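Local structure of iron superoxide dismutase (Trypanosoma cruzi, 2GPC) at the interface of chains A and B. The protein catalyses the dismutation of superoxide to molecular oxygen and hydrogen peroxide at a protein-bound iron ion. Residues are numbered along the deposited sequence; one frame, centred on the assembly and turned at random. Chains: chain A/B, iron superoxide dismutase.

The interface of chains A and B. Residues chain A 35, 67, 71, 122, 143-144, 162; chain B 120-122, 163.
B:Phe120 enters chain A between A:Asn67 and A:Trp162. Its CG lies anti to the backbone N (chi1 -169°), which carries the ring across to chain A, between these two side chains. CB passes ND2 of A:Asn67 at the limit of contact. From CG to CD2 one face lies under the A:Asn67 amide. The two planes are 12° apart, and ND2 of A:Asn67 is 3.4 Å from CD2 of B:Phe120, toward the rim. B:Phe120 CE2 meets the methyl CB of A:Ala144 at 3.6 Å. At the opposite edge of the ring, CE1 nears the A:Tyr35 hydroxyl O. The tip, B:Phe120 CZ, faces CG of A:Gln71 and also lies 3.6 Å from A:Trp162 CH2. The indole edge of A:Trp162 points at the second face of the B:Phe120 ring, with the planes 63° apart.

Bonds within chain A brace this pocket. The indole NE1 of A:Trp162 donates to the A:Asp143 carbonyl O at 2.9 Å, from above the carbonyl plane. The A:Gln71 amide NE2 gives a nearly straight bond to A:Tyr35 OH. The same NE2 lies over one face of the indole, and CB of A:Ser122 covers the other.

Beside the rings, OG of A:Ser122 and OG of B:Ser122 hydrogen-bond to each other at 2.9 Å. Water 1 links both serine backbone N atoms to the A:Asp143 carboxylate. Water 2 joins A:Ser122 OG to OE1 of B:Glu163.

The interface is two-fold symmetric, so each contact recurs with the chains exchanged. B:Phe120 sits in the loop between helix 105-118 and strand 123-130. It reaches helices 21-44 and 63-80 of chain A, the latter carrying iron ligand A:His75. A:Trp162 lies in the sequence between iron ligands A:Asp160 and A:His164, so the contact probably borders the iron site.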
ATOM      1  N   TYR A  35     -10.184  11.892  -0.854  1.00 11.66           N
ATOM      2  CA  TYR A  35      -9.066  12.818  -0.693  1.00 11.68           C
ATOM      3  C   TYR A  35      -9.542  14.265  -0.815  1.00 11.90           C
ATOM      4  O   TYR A  35      -9.097  15.138  -0.071  1.00 11.66           O
ATOM      5  CB  TYR A  35      -7.962  12.535  -1.719  1.00 11.84           C
ATOM      6  CG  TYR A  35      -7.235  11.227  -1.512  1.00 11.50           C
ATOM      7  CD1 TYR A  35      -6.627  10.937  -0.295  1.00 12.57           C
ATOM      8  CD2 TYR A  35      -7.139  10.284  -2.532  1.00 13.43           C
ATOM      9  CE1 TYR A  35      -5.942   9.757  -0.092  1.00 13.06           C
ATOM     10  CE2 TYR A  35      -6.446   9.080  -2.333  1.00 11.87           C
ATOM     11  CZ  TYR A  35      -5.849   8.839  -1.109  1.00 13.57           C
ATOM     12  OH  TYR A  35      -5.180   7.672  -0.877  1.00 15.28           O
ATOM     13  N   ASN A  67       0.037  14.802   1.228  1.00 12.16           N
ATOM     14  CA  ASN A  67      -0.487  13.519   0.749  1.00 12.31           C
ATOM     15  C   ASN A  67      -1.877  13.640   0.101  1.00 11.92           C
ATOM     16  O   ASN A  67      -2.155  12.984  -0.902  1.00 11.71           O
ATOM     17  CB  ASN A  67      -0.543  12.473   1.874  1.00 12.14           C
ATOM     18  CG  ASN A  67       0.833  12.105   2.437  1.00 13.10           C
ATOM     19  OD1 ASN A  67       1.887  12.335   1.811  1.00 14.38           O
ATOM     20  ND2 ASN A  67       0.822  11.497   3.635  1.00  9.73           N
ATOM     21  N   GLN A  71      -2.318  13.149  -3.888  1.00 10.77           N
ATOM     22  CA  GLN A  71      -3.149  12.027  -4.302  1.00 10.85           C
ATOM     23  C   GLN A  71      -4.253  12.502  -5.237  1.00 10.60           C
ATOM     24  O   GLN A  71      -4.622  11.797  -6.159  1.00 11.22           O
ATOM     25  CB  GLN A  71      -3.745  11.280  -3.111  1.00 10.77           C
ATOM     26  CG  GLN A  71      -2.746  10.390  -2.366  1.00 11.43           C
ATOM     27  CD  GLN A  71      -2.282   9.204  -3.186  1.00 11.91           C
ATOM     28  OE1 GLN A  71      -1.397   9.344  -4.017  1.00 11.43           O
ATOM     29  NE2 GLN A  71      -2.879   8.035  -2.954  1.00 14.62           N
ATOM     30  N   SER A 122       2.711   0.718  -1.610  1.00 10.41           N
ATOM     31  CA  SER A 122       1.833   1.635  -2.329  1.00 10.31           C
ATOM     32  C   SER A 122       2.659   2.616  -3.133  1.00 10.15           C
ATOM     33  O   SER A 122       3.655   3.153  -2.631  1.00 10.01           O
ATOM     34  CB  SER A 122       0.976   2.415  -1.332  1.00 10.22           C
ATOM     35  OG  SER A 122       0.127   1.561  -0.577  1.00 11.77           O
ATOM     36  N   ASP A 143       4.005   5.967  -2.115  1.00 10.45           N
ATOM     37  CA  ASP A 143       2.843   6.516  -1.419  1.00 10.90           C
ATOM     38  C   ASP A 143       2.175   7.614  -2.245  1.00 10.92           C
ATOM     39  O   ASP A 143       1.618   7.310  -3.300  1.00 10.93           O
ATOM     40  CB  ASP A 143       3.228   6.953  -0.011  1.00 10.46           C
ATOM     41  CG  ASP A 143       3.760   5.807   0.812  1.00 12.31           C
ATOM     42  OD1 ASP A 143       3.233   4.678   0.676  1.00 13.33           O
ATOM     43  OD2 ASP A 143       4.694   5.930   1.621  1.00 13.68           O
ATOM     44  N   ALA A 144       2.217   8.863  -1.780  1.00 10.51           N
ATOM     45  CA  ALA A 144       1.612   9.992  -2.493  1.00 10.98           C
ATOM     46  C   ALA A 144       2.650  10.816  -3.241  1.00 11.12           C
ATOM     47  O   ALA A 144       2.328  11.861  -3.785  1.00 11.42           O
ATOM     48  CB  ALA A 144       0.830  10.880  -1.524  1.00 11.05           C
ATOM     49  N   TRP A 162      -1.055   1.384  -6.151  1.00 10.19           N
ATOM     50  CA  TRP A 162      -1.715   1.114  -4.878  1.00  9.65           C
ATOM     51  C   TRP A 162      -2.628  -0.075  -5.122  1.00  9.91           C
ATOM     52  O   TRP A 162      -3.259  -0.166  -6.182  1.00 10.12           O
ATOM     53  CB  TRP A 162      -2.549   2.315  -4.397  1.00  9.97           C
ATOM     54  CG  TRP A 162      -1.777   3.462  -3.788  1.00  9.92           C
ATOM     55  CD1 TRP A 162      -0.821   4.221  -4.390  1.00 10.27           C
ATOM     56  CD2 TRP A 162      -1.943   4.005  -2.472  1.00 10.84           C
ATOM     57  NE1 TRP A 162      -0.372   5.200  -3.536  1.00 11.63           N
ATOM     58  CE2 TRP A 162      -1.042   5.090  -2.345  1.00 10.18           C
ATOM     59  CE3 TRP A 162      -2.767   3.688  -1.382  1.00 10.15           C
ATOM     60  CZ2 TRP A 162      -0.932   5.845  -1.176  1.00 10.89           C
ATOM     61  CZ3 TRP A 162      -2.656   4.431  -0.228  1.00 10.81           C
ATOM     62  CH2 TRP A 162      -1.740   5.501  -0.127  1.00 11.20           C
TER
ATOM     63  N   PHE B 120      -0.888   6.019   6.617  1.00 13.10           N
ATOM     64  CA  PHE B 120      -0.961   6.310   5.193  1.00 12.93           C
ATOM     65  C   PHE B 120      -0.112   5.332   4.409  1.00 12.28           C
ATOM     66  O   PHE B 120       1.040   5.108   4.744  1.00 12.08           O
ATOM     67  CB  PHE B 120      -0.511   7.746   4.890  1.00 13.10           C
ATOM     68  CG  PHE B 120      -0.826   8.176   3.489  1.00 13.08           C
ATOM     69  CD1 PHE B 120      -2.146   8.410   3.106  1.00 13.84           C
ATOM     70  CD2 PHE B 120       0.182   8.334   2.550  1.00 13.65           C
ATOM     71  CE1 PHE B 120      -2.453   8.793   1.814  1.00 13.77           C
ATOM     72  CE2 PHE B 120      -0.115   8.719   1.245  1.00 13.88           C
ATOM     73  CZ  PHE B 120      -1.442   8.940   0.873  1.00 14.34           C
ATOM     74  N   GLY B 121      -0.685   4.778   3.346  1.00 11.90           N
ATOM     75  CA  GLY B 121      -0.007   3.774   2.544  1.00 11.50           C
ATOM     76  C   GLY B 121      -0.029   2.407   3.210  1.00 11.45           C
ATOM     77  O   GLY B 121      -0.873   2.128   4.080  1.00 11.12           O
ATOM     78  N   SER B 122       0.899   1.554   2.780  1.00 11.24           N
ATOM     79  CA  SER B 122       0.998   0.184   3.255  1.00 11.19           C
ATOM     80  C   SER B 122       1.764   0.176   4.565  1.00 11.58           C
ATOM     81  O   SER B 122       2.728   0.905   4.713  1.00 11.80           O
ATOM     82  CB  SER B 122       1.735  -0.673   2.224  1.00 11.11           C
ATOM     83  OG  SER B 122       1.054  -0.706   0.989  1.00 10.75           O
ATOM     84  N   GLU B 163      -3.579  -2.715   2.060  1.00 10.59           N
ATOM     85  CA  GLU B 163      -4.927  -2.782   1.516  1.00 10.27           C
ATOM     86  C   GLU B 163      -5.387  -4.205   1.166  1.00 10.64           C
ATOM     87  O   GLU B 163      -6.566  -4.516   1.294  1.00 11.23           O
ATOM     88  CB  GLU B 163      -5.076  -1.823   0.326  1.00 10.29           C
ATOM     89  CG  GLU B 163      -4.989  -0.361   0.740  1.00  9.40           C
ATOM     90  CD  GLU B 163      -5.096   0.608  -0.422  1.00  9.84           C
ATOM     91  OE1 GLU B 163      -4.500   0.333  -1.475  1.00  9.10           O
ATOM     92  OE2 GLU B 163      -5.781   1.641  -0.267  1.00 10.46           O
TER
HETATM   93  O   HOH W   1       3.296   1.974   0.991  1.00  7.94           O
HETATM   94  O   HOH W   2      -1.745  -0.004  -1.503  1.00  8.89           O